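Local structure of putative citrate lyase, alfa subunit (Streptococcus mutans, 2HJ0) at residues A[118-123]-A[139-144]. The protein is a putative citrate lyase alpha subunit, an alpha/beta protein of the CitF family whose chain is built around two mixed beta sheets. Sequence-based numbering, arbitrary orientation.
Sequences VTNITS and MENPVI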
ATOM      1  N   VAL A 118     -20.311 -24.799  -0.308  1.00 13.87           N
ATOM      2  CA  VAL A 118     -19.269 -24.321   0.590  1.00 13.61           C
ATOM      3  C   VAL A 118     -18.925 -25.485   1.525  1.00 14.12           C
ATOM      4  O   VAL A 118     -19.804 -26.064   2.171  1.00 15.47           O
ATOM      5  CB  VAL A 118     -19.746 -23.100   1.425  1.00 14.38           C
ATOM      6  CG1 VAL A 118     -18.606 -22.594   2.310  1.00 13.83           C
ATOM      7  CG2 VAL A 118     -20.235 -21.988   0.503  1.00 11.66           C
ATOM      8  N   THR A 119     -17.644 -25.817   1.605  1.00 13.61           N
ATOM      9  CA  THR A 119     -17.182 -26.947   2.404  1.00 12.42           C
ATOM     10  C   THR A 119     -16.252 -26.581   3.555  1.00 12.86           C
ATOM     11  O   THR A 119     -15.974 -27.412   4.417  1.00 13.83           O
ATOM     12  CB  THR A 119     -16.460 -27.945   1.480  1.00 12.79           C
ATOM     13  OG1 THR A 119     -15.472 -27.247   0.700  1.00 12.57           O
ATOM     14  CG2 THR A 119     -17.456 -28.597   0.533  1.00 11.26           C
ATOM     15  N   ASN A 120     -15.753 -25.346   3.542  1.00 13.17           N
ATOM     16  CA  ASN A 120     -14.852 -24.835   4.577  1.00 12.08           C
ATOM     17  C   ASN A 120     -15.087 -23.344   4.768  1.00 11.20           C
ATOM     18  O   ASN A 120     -15.259 -22.596   3.805  1.00 11.89           O
ATOM     19  CB  ASN A 120     -13.385 -25.071   4.202  1.00 12.75           C
ATOM     20  CG  ASN A 120     -12.988 -26.522   4.305  1.00 13.34           C
ATOM     21  OD1 ASN A 120     -13.492 -27.362   3.571  1.00 17.13           O
ATOM     22  ND2 ASN A 120     -12.086 -26.831   5.221  1.00 13.10           N
ATOM     23  N   ILE A 121     -15.073 -22.919   6.022  1.00 10.51           N
ATOM     24  CA  ILE A 121     -15.314 -21.524   6.368  1.00  9.13           C
ATOM     25  C   ILE A 121     -14.297 -21.021   7.387  1.00  9.22           C
ATOM     26  O   ILE A 121     -13.924 -21.748   8.303  1.00  8.99           O
ATOM     27  CB  ILE A 121     -16.717 -21.361   7.005  1.00  7.08           C
ATOM     28  CG1 ILE A 121     -17.796 -21.947   6.083  1.00  6.05           C
ATOM     29  CG2 ILE A 121     -16.982 -19.891   7.308  1.00  4.44           C
ATOM     30  CD1 ILE A 121     -19.210 -21.942   6.698  1.00  5.63           C
ATOM     31  N   THR A 122     -13.842 -19.785   7.220  1.00 10.47           N
ATOM     32  CA  THR A 122     -12.931 -19.173   8.188  1.00  9.64           C
ATOM     33  C   THR A 122     -13.298 -17.696   8.327  1.00 10.58           C
ATOM     34  O   THR A 122     -13.556 -17.018   7.325  1.00 10.98           O
ATOM     35  CB  THR A 122     -11.438 -19.310   7.783  1.00  9.16           C
ATOM     36  OG1 THR A 122     -10.626 -18.716   8.802  1.00  9.55           O
ATOM     37  CG2 THR A 122     -11.152 -18.638   6.438  1.00  7.21           C
ATOM     38  N   SER A 123     -13.379 -17.213   9.564  1.00 11.03           N
ATOM     39  CA  SER A 123     -13.690 -15.805   9.810  1.00 13.79           C
ATOM     40  C   SER A 123     -13.671 -15.433  11.281  1.00 13.69           C
ATOM     41  O   SER A 123     -13.274 -16.227  12.141  1.00 13.73           O
ATOM     42  CB  SER A 123     -15.041 -15.415   9.203  1.00 14.63           C
ATOM     43  OG  SER A 123     -16.123 -15.890   9.965  1.00 18.33           O
HETATM   44  N   MSE A 139     -22.088 -28.318   8.718  1.00 26.90           N
HETATM   45  CA  MSE A 139     -20.875 -28.608   7.955  1.00 26.27           C
HETATM   46  C   MSE A 139     -20.205 -29.874   8.444  1.00 25.34           C
HETATM   47  O   MSE A 139     -20.323 -30.251   9.604  1.00 24.90           O
HETATM   48  CB  MSE A 139     -19.835 -27.486   8.072  1.00 27.44           C
HETATM   49  CG  MSE A 139     -20.078 -26.230   7.264  1.00 29.84           C
HETATM   50 SE   MSE A 139     -18.431 -25.649   6.378  1.00 32.16          SE
HETATM   51  CE  MSE A 139     -17.296 -25.328   7.912  1.00 32.08           C
ATOM     52  N   GLU A 140     -19.484 -30.515   7.539  1.00 26.29           N
ATOM     53  CA  GLU A 140     -18.747 -31.712   7.864  1.00 27.21           C
ATOM     54  C   GLU A 140     -17.413 -31.279   8.471  1.00 26.74           C
ATOM     55  O   GLU A 140     -16.971 -31.820   9.486  1.00 27.76           O
ATOM     56  CB  GLU A 140     -18.523 -32.525   6.602  1.00 29.32           C
ATOM     57  CG  GLU A 140     -17.697 -33.774   6.811  1.00 34.28           C
ATOM     58  CD  GLU A 140     -17.646 -34.649   5.572  1.00 37.38           C
ATOM     59  OE1 GLU A 140     -16.850 -35.621   5.561  1.00 39.14           O
ATOM     60  OE2 GLU A 140     -18.406 -34.365   4.613  1.00 38.85           O
ATOM     61  N   ASN A 141     -16.776 -30.295   7.849  1.00 25.42           N
ATOM     62  CA  ASN A 141     -15.511 -29.766   8.343  1.00 24.02           C
ATOM     63  C   ASN A 141     -15.759 -28.690   9.405  1.00 22.65           C
ATOM     64  O   ASN A 141     -16.822 -28.062   9.436  1.00 22.78           O
ATOM     65  CB  ASN A 141     -14.712 -29.179   7.178  1.00 24.30           C
ATOM     66  CG  ASN A 141     -13.905 -30.219   6.453  1.00 23.02           C
ATOM     67  OD1 ASN A 141     -13.451 -29.999   5.328  1.00 22.77           O
ATOM     68  ND2 ASN A 141     -13.707 -31.362   7.100  1.00 22.49           N
ATOM     69  N   PRO A 142     -14.787 -28.479  10.305  1.00 20.78           N
ATOM     70  CA  PRO A 142     -14.933 -27.466  11.360  1.00 19.58           C
ATOM     71  C   PRO A 142     -14.674 -26.056  10.830  1.00 17.67           C
ATOM     72  O   PRO A 142     -13.775 -25.846  10.009  1.00 17.61           O
ATOM     73  CB  PRO A 142     -13.869 -27.865  12.396  1.00 19.32           C
ATOM     74  CG  PRO A 142     -13.557 -29.295  12.088  1.00 20.15           C
ATOM     75  CD  PRO A 142     -13.630 -29.346  10.574  1.00 20.70           C
ATOM     76  N   VAL A 143     -15.458 -25.093  11.296  1.00 15.77           N
ATOM     77  CA  VAL A 143     -15.257 -23.711  10.885  1.00 14.40           C
ATOM     78  C   VAL A 143     -13.985 -23.252  11.586  1.00 14.04           C
ATOM     79  O   VAL A 143     -13.819 -23.507  12.778  1.00 15.62           O
ATOM     80  CB  VAL A 143     -16.423 -22.815  11.346  1.00 13.79           C
ATOM     81  CG1 VAL A 143     -16.110 -21.359  11.030  1.00 14.76           C
ATOM     82  CG2 VAL A 143     -17.714 -23.245  10.673  1.00 12.93           C
ATOM     83  N   ILE A 144     -13.074 -22.608  10.865  1.00 12.20           N
ATOM     84  CA  ILE A 144     -11.837 -22.124  11.488  1.00 12.36           C
ATOM     85  C   ILE A 144     -12.008 -20.664  11.909  1.00 11.28           C
ATOM     86  O   ILE A 144     -12.122 -19.773  11.070  1.00 12.34           O
ATOM     87  CB  ILE A 144     -10.630 -22.187  10.525  1.00 13.67           C
ATOM     88  CG1 ILE A 144     -10.364 -23.634  10.097  1.00 14.89           C
ATOM     89  CG2 ILE A 144      -9.390 -21.606  11.209  1.00 13.77           C
ATOM     90  CD1 ILE A 144     -10.026 -24.557  11.239  1.00 17.00           C
TER
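Ile-121, Met-139 and Ile-144 bury the most surface between 118-123 and 139-144. Met-139 is a selenomethionine. Its chain bends at chi2 (-135°), which places SE, and at chi3 (-61°), which places CE, both against Ile-121. SE lies 3.8 Å from Ile-121 CG1 and also touches CD1. It also lies 3.6 Å from the backbone oxygen Thr-119 O. Chi1 of -54° sets Ile-121 CG1, the atom that meets SE, beside its own backbone N and anti to its carbonyl carbon. The same side chain meets Val-143 through CB and CG2, both near Val-143 CG1.

Further on, the backbones pair as parallel strands. Ile-144 N donates to Ile-121 O at 2.8 Å, in a nearly straight bond. Ile-144 O accepts two bonds, from Ser-123 N at 3.2 Å and from Thr-122 OG1 at 2.9 Å. The hydroxyl comes in tilted from the carbonyl plane, and it also makes a weak bond to Arg-146. Ile-144 meets the other strand mainly through its backbone and CB, beside Thr-122 OG1, while its side-chain end leads away.

The unit is a beta-alpha-beta crossover, strand 118-123, helix 127-135, strand 143-145. Ile-113 of helix 109-114 covers Ile-121 and Met-139. Strand 95-99 flanks strand 118-123, and strand 493-498 lies beyond strand 143-145.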